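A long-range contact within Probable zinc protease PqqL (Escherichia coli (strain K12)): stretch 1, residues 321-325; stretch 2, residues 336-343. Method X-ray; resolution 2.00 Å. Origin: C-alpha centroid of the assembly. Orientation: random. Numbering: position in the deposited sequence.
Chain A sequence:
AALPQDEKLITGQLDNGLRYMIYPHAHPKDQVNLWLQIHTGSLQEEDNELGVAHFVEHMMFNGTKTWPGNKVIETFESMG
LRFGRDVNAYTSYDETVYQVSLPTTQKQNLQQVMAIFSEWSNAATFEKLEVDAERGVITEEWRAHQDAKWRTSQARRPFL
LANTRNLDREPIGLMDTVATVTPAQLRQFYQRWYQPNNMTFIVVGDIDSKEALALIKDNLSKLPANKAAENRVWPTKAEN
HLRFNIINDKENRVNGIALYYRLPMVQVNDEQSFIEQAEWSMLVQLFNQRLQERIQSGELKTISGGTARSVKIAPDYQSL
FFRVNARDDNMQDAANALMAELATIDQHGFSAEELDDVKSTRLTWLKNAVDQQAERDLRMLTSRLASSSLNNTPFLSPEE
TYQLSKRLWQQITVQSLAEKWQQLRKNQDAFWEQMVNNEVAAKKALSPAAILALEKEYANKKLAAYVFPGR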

# COMPACT_ATOMS: atom_id res chain seq x y z
N PHE A 321 0.76 -14.08 -4.26
CA PHE A 321 1.07 -14.66 -5.57
C PHE A 321 2.46 -15.28 -5.67
O PHE A 321 3.39 -14.86 -4.97
CB PHE A 321 0.84 -13.66 -6.71
CG PHE A 321 1.72 -12.44 -6.75
CD1 PHE A 321 2.91 -12.44 -7.47
CD2 PHE A 321 1.33 -11.26 -6.13
CE1 PHE A 321 3.72 -11.31 -7.51
CE2 PHE A 321 2.13 -10.11 -6.20
CZ PHE A 321 3.31 -10.14 -6.90
N PHE A 322 2.61 -16.25 -6.57
CA PHE A 322 3.87 -16.95 -6.83
C PHE A 322 4.14 -16.83 -8.31
O PHE A 322 3.37 -17.33 -9.12
CB PHE A 322 3.80 -18.42 -6.37
CG PHE A 322 3.42 -18.56 -4.91
CD1 PHE A 322 2.09 -18.71 -4.52
CD2 PHE A 322 4.40 -18.54 -3.92
CE1 PHE A 322 1.75 -18.81 -3.17
CE2 PHE A 322 4.05 -18.65 -2.57
CZ PHE A 322 2.73 -18.79 -2.20
N ARG A 323 5.21 -16.10 -8.66
CA ARG A 323 5.57 -15.81 -10.04
C ARG A 323 6.93 -16.35 -10.47
O ARG A 323 7.87 -16.33 -9.68
CB ARG A 323 5.49 -14.29 -10.27
CG ARG A 323 5.82 -13.84 -11.70
CD ARG A 323 5.76 -12.33 -11.86
NE ARG A 323 4.41 -11.80 -11.63
CZ ARG A 323 3.42 -11.85 -12.51
NH1 ARG A 323 3.61 -12.42 -13.70
NH2 ARG A 323 2.24 -11.33 -12.22
N VAL A 324 7.01 -16.83 -11.72
CA VAL A 324 8.24 -17.27 -12.37
C VAL A 324 8.33 -16.50 -13.70
O VAL A 324 7.41 -16.57 -14.52
CB VAL A 324 8.38 -18.81 -12.55
CG1 VAL A 324 9.52 -19.15 -13.51
CG2 VAL A 324 8.59 -19.52 -11.21
N ASN A 325 9.43 -15.75 -13.89
CA ASN A 325 9.69 -14.98 -15.10
C ASN A 325 10.35 -15.86 -16.15
O ASN A 325 11.31 -16.58 -15.86
CB ASN A 325 10.51 -13.73 -14.80
CG ASN A 325 9.91 -12.86 -13.72
OD1 ASN A 325 10.57 -12.49 -12.74
ND2 ASN A 325 8.62 -12.52 -13.86
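Stretch 2 336-343: NALMAELA

Stretch 2 is helical throughout and packs across stretch 1, which is a piece of β-strand. Both elements extend beyond the residues given here. The helix is held by backbone hydrogen bonds from N of residue i+4 to O of residue i, such as Leu-342 N to Leu-338 O at 3.0 Å. Its axis runs at 139° to the strand, so the strand and the helix run in roughly opposing directions but well off antiparallel. The axes come within 8.2 Å.

Phe-321 does not reach the helix. Phe-322 directs its CA-to-CB bond toward it, although the end of the side chain leads away. Its CB lies 3.9 Å from Leu-338 CD1. Leu-342 covers one face of the ring, with CD2 4.0 Å from Phe-322 CG. The carbonyl Phe-322 O is 3.5 Å from Leu-338 CD2, a contact with a methyl group.

Arg-323 points away, as expected from strand alternation, and contributes almost nothing. Val-324 turns back toward the helix. Its CG2 packs 3.7 Å from Leu-338 CB, and its CG1 lies 4.1 Å from Ala-337 CB. Here the backbones come closest, with Val-324 CA 5.9 Å from Leu-338 CA. Asn-325 is out of reach.

Leu-338 thus touches both Phe-322 and Val-324. No hydrogen bond joins the stretches; the contact is apolar and buries 254 Å² in total.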

# COMPACT_ATOMS: atom_id res chain seq x y z
N ASN A 336 6.74 -24.96 -15.98
CA ASN A 336 7.41 -26.13 -15.41
C ASN A 336 8.10 -25.81 -14.10
O ASN A 336 7.82 -26.48 -13.10
CB ASN A 336 8.34 -26.80 -16.41
CG ASN A 336 7.63 -27.78 -17.31
OD1 ASN A 336 7.05 -28.77 -16.85
ND2 ASN A 336 7.64 -27.53 -18.60
N ALA A 337 8.94 -24.74 -14.07
CA ALA A 337 9.66 -24.29 -12.87
C ALA A 337 8.72 -23.94 -11.71
O ALA A 337 8.98 -24.36 -10.58
CB ALA A 337 10.54 -23.09 -13.20
N LEU A 338 7.64 -23.19 -12.00
CA LEU A 338 6.66 -22.79 -11.00
C LEU A 338 5.93 -23.98 -10.41
O LEU A 338 5.87 -24.11 -9.18
CB LEU A 338 5.67 -21.73 -11.56
CG LEU A 338 4.64 -21.11 -10.58
CD1 LEU A 338 5.30 -20.51 -9.34
CD2 LEU A 338 3.77 -20.07 -11.29
N MET A 339 5.37 -24.85 -11.27
CA MET A 339 4.62 -26.05 -10.88
C MET A 339 5.48 -27.01 -10.06
O MET A 339 4.99 -27.58 -9.08
CB MET A 339 4.12 -26.77 -12.14
CG MET A 339 2.78 -27.45 -11.96
SD MET A 339 1.43 -26.26 -11.72
CE MET A 339 1.29 -25.57 -13.41
N ALA A 340 6.75 -27.21 -10.48
CA ALA A 340 7.72 -28.09 -9.84
C ALA A 340 8.03 -27.60 -8.43
O ALA A 340 8.04 -28.42 -7.52
CB ALA A 340 9.00 -28.14 -10.66
N GLU A 341 8.22 -26.26 -8.24
CA GLU A 341 8.51 -25.70 -6.92
C GLU A 341 7.31 -25.76 -5.97
O GLU A 341 7.48 -26.05 -4.80
CB GLU A 341 9.08 -24.28 -6.99
CG GLU A 341 9.92 -23.94 -5.76
CD GLU A 341 10.19 -22.49 -5.44
OE1 GLU A 341 10.53 -21.72 -6.38
OE2 GLU A 341 10.10 -22.11 -4.25
N LEU A 342 6.10 -25.51 -6.49
CA LEU A 342 4.88 -25.55 -5.68
C LEU A 342 4.57 -26.98 -5.22
O LEU A 342 4.20 -27.18 -4.07
CB LEU A 342 3.68 -24.92 -6.43
CG LEU A 342 3.71 -23.42 -6.73
CD1 LEU A 342 2.60 -23.06 -7.70
CD2 LEU A 342 3.59 -22.56 -5.46
N ALA A 343 4.75 -27.97 -6.12
CA ALA A 343 4.53 -29.38 -5.82
C ALA A 343 5.58 -29.94 -4.84
O ALA A 343 5.23 -30.76 -4.00
CB ALA A 343 4.51 -30.19 -7.10